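Local coordinates for protein PaaA (Enterobacter agglomerans, PDB 5FF5) that probably acts as an adenylating enzyme of the ThiF/E1 family, taking part in the post-translational route to the bicyclic core of pantocin A, at residues Gly263-Ile268 and Ala326-Ile331. Numbering follows the deposited sequence.
Sequences GDPLEI and APSLSI
A beta-hairpin turn in the mixed sheet of the ThiF/E1-type Rossmann-like domain, joining antiparallel strands 258-263 and 267-274, packs here against residues 326-331 of helix 326-345. Asp264 OD1 accepts from the backbone N of Glu267 at 3.0 Å, reached from above the carboxylate plane, an Asx motif; a second, less surely placed bond from Leu266 N would make an Asx turn. Asp264 N returns a bond to Glu267 O at 2.9 Å, so backbone and carboxylate together hold the loop closed. No hydrogen bond joins turn and helix. Ser328, whose CB points at the loop, sets its hydroxyl against Pro265, with OG 3.5 Å from Pro265 CA and about equally far, 4.0 Å, from CB and CG of that ring. On the returning strand, Ile268 turns toward the helix. Its CG1 takes the crowded position between backbone N and carbonyl carbon (chi1 59°), and the extended chain beyond carries CD1 to Ile331, while CG2 lies near Ser328 O. Met332 and Ile335 of the same helix also touch Ile268. On the helix, Ala326 O accepts from both N and OG of Ser330. The second subunit lies close by, packing its Gln112 on Pro265 and its Ile335 on Ile331. The two isoleucines cross at about a right angle, tip to branch, with Ile268 CD1 3.4 Å from Ile331 CG2, the branch anti to that residue's backbone N.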
loop_
_atom_site.group_PDB
_atom_site.type_symbol
_atom_site.label_atom_id
_atom_site.label_comp_id
_atom_site.label_asym_id
_atom_site.label_seq_id
_atom_site.Cartn_x
_atom_site.Cartn_y
_atom_site.Cartn_z
ATOM N N GLY A 263 -4.973 -15.127 -0.274
ATOM C CA GLY A 263 -6.322 -14.703 0.010
ATOM C C GLY A 263 -6.972 -14.247 -1.273
ATOM O O GLY A 263 -6.512 -14.546 -2.370
ATOM N N ASP A 264 -8.064 -13.527 -1.129
ATOM C CA ASP A 264 -8.798 -13.020 -2.263
ATOM C C ASP A 264 -9.382 -11.640 -1.978
ATOM O O ASP A 264 -9.278 -11.114 -0.868
ATOM C CB ASP A 264 -9.891 -14.010 -2.622
ATOM C CG ASP A 264 -10.680 -14.449 -1.409
ATOM O OD1 ASP A 264 -11.174 -13.580 -0.666
ATOM O OD2 ASP A 264 -10.777 -15.671 -1.177
ATOM N N PRO A 265 -9.982 -11.032 -2.996
ATOM C CA PRO A 265 -10.716 -9.782 -2.812
ATOM C C PRO A 265 -11.619 -9.756 -1.580
ATOM O O PRO A 265 -12.054 -8.662 -1.237
ATOM C CB PRO A 265 -11.534 -9.689 -4.096
ATOM C CG PRO A 265 -10.584 -10.269 -5.126
ATOM C CD PRO A 265 -9.828 -11.378 -4.418
ATOM N N LEU A 266 -11.935 -10.900 -0.970
ATOM C CA LEU A 266 -12.817 -10.946 0.209
ATOM C C LEU A 266 -12.093 -10.978 1.577
ATOM O O LEU A 266 -12.458 -10.239 2.491
ATOM C CB LEU A 266 -13.765 -12.141 0.084
ATOM C CG LEU A 266 -14.834 -12.045 -1.025
ATOM C CD1 LEU A 266 -15.720 -13.272 -1.029
ATOM C CD2 LEU A 266 -15.706 -10.792 -0.886
ATOM N N GLU A 267 -11.058 -11.802 1.712
ATOM C CA GLU A 267 -10.228 -11.793 2.924
ATOM C C GLU A 267 -8.784 -12.131 2.571
ATOM O O GLU A 267 -8.525 -12.947 1.693
ATOM C CB GLU A 267 -10.698 -12.807 3.973
ATOM C CG GLU A 267 -10.347 -14.224 3.574
ATOM C CD GLU A 267 -10.303 -15.184 4.738
ATOM O OE1 GLU A 267 -10.644 -14.761 5.863
ATOM O OE2 GLU A 267 -9.885 -16.350 4.527
ATOM N N ILE A 268 -7.845 -11.513 3.271
ATOM C CA ILE A 268 -6.442 -11.668 2.956
ATOM C C ILE A 268 -5.766 -12.306 4.136
ATOM O O ILE A 268 -6.211 -12.118 5.273
ATOM C CB ILE A 268 -5.763 -10.318 2.688
ATOM C CG1 ILE A 268 -5.901 -9.443 3.932
ATOM C CG2 ILE A 268 -6.385 -9.603 1.506
ATOM C CD1 ILE A 268 -5.126 -8.157 3.845
ATOM N N ALA A 326 -6.891 -4.839 -8.064
ATOM C CA ALA A 326 -5.620 -4.395 -7.478
ATOM C C ALA A 326 -5.606 -4.190 -5.937
ATOM O O ALA A 326 -4.635 -4.576 -5.271
ATOM C CB ALA A 326 -5.152 -3.116 -8.188
ATOM N N PRO A 327 -6.671 -3.582 -5.371
ATOM C CA PRO A 327 -6.710 -3.190 -3.948
ATOM C C PRO A 327 -6.307 -4.281 -2.963
ATOM O O PRO A 327 -5.643 -4.011 -1.971
ATOM C CB PRO A 327 -8.176 -2.799 -3.736
ATOM C CG PRO A 327 -8.603 -2.296 -5.064
ATOM C CD PRO A 327 -7.884 -3.140 -6.084
ATOM N N SER A 328 -6.737 -5.501 -3.216
ATOM C CA SER A 328 -6.442 -6.600 -2.317
ATOM C C SER A 328 -4.953 -6.937 -2.350
ATOM O O SER A 328 -4.373 -7.345 -1.349
ATOM C CB SER A 328 -7.301 -7.791 -2.699
ATOM O OG SER A 328 -8.361 -7.345 -3.545
ATOM N N LEU A 329 -4.338 -6.777 -3.513
ATOM C CA LEU A 329 -2.930 -7.102 -3.682
ATOM C C LEU A 329 -2.012 -6.097 -2.992
ATOM O O LEU A 329 -0.984 -6.479 -2.421
ATOM C CB LEU A 329 -2.578 -7.176 -5.166
ATOM C CG LEU A 329 -3.378 -8.135 -6.045
ATOM C CD1 LEU A 329 -2.847 -8.057 -7.467
ATOM C CD2 LEU A 329 -3.288 -9.537 -5.521
ATOM N N SER A 330 -2.364 -4.814 -3.058
ATOM C CA SER A 330 -1.493 -3.786 -2.485
ATOM C C SER A 330 -1.431 -3.936 -0.973
ATOM O O SER A 330 -0.349 -3.831 -0.367
ATOM C CB SER A 330 -1.969 -2.369 -2.843
ATOM O OG SER A 330 -3.162 -2.396 -3.604
ATOM N N ILE A 331 -2.582 -4.216 -0.368
ATOM C CA ILE A 331 -2.616 -4.427 1.061
ATOM C C ILE A 331 -1.701 -5.592 1.412
ATOM O O ILE A 331 -0.874 -5.484 2.316
ATOM C CB ILE A 331 -4.023 -4.716 1.565
ATOM C CG1 ILE A 331 -4.927 -3.524 1.336
ATOM C CG2 ILE A 331 -3.988 -5.013 3.040
ATOM C CD1 ILE A 331 -6.251 -3.682 1.984
#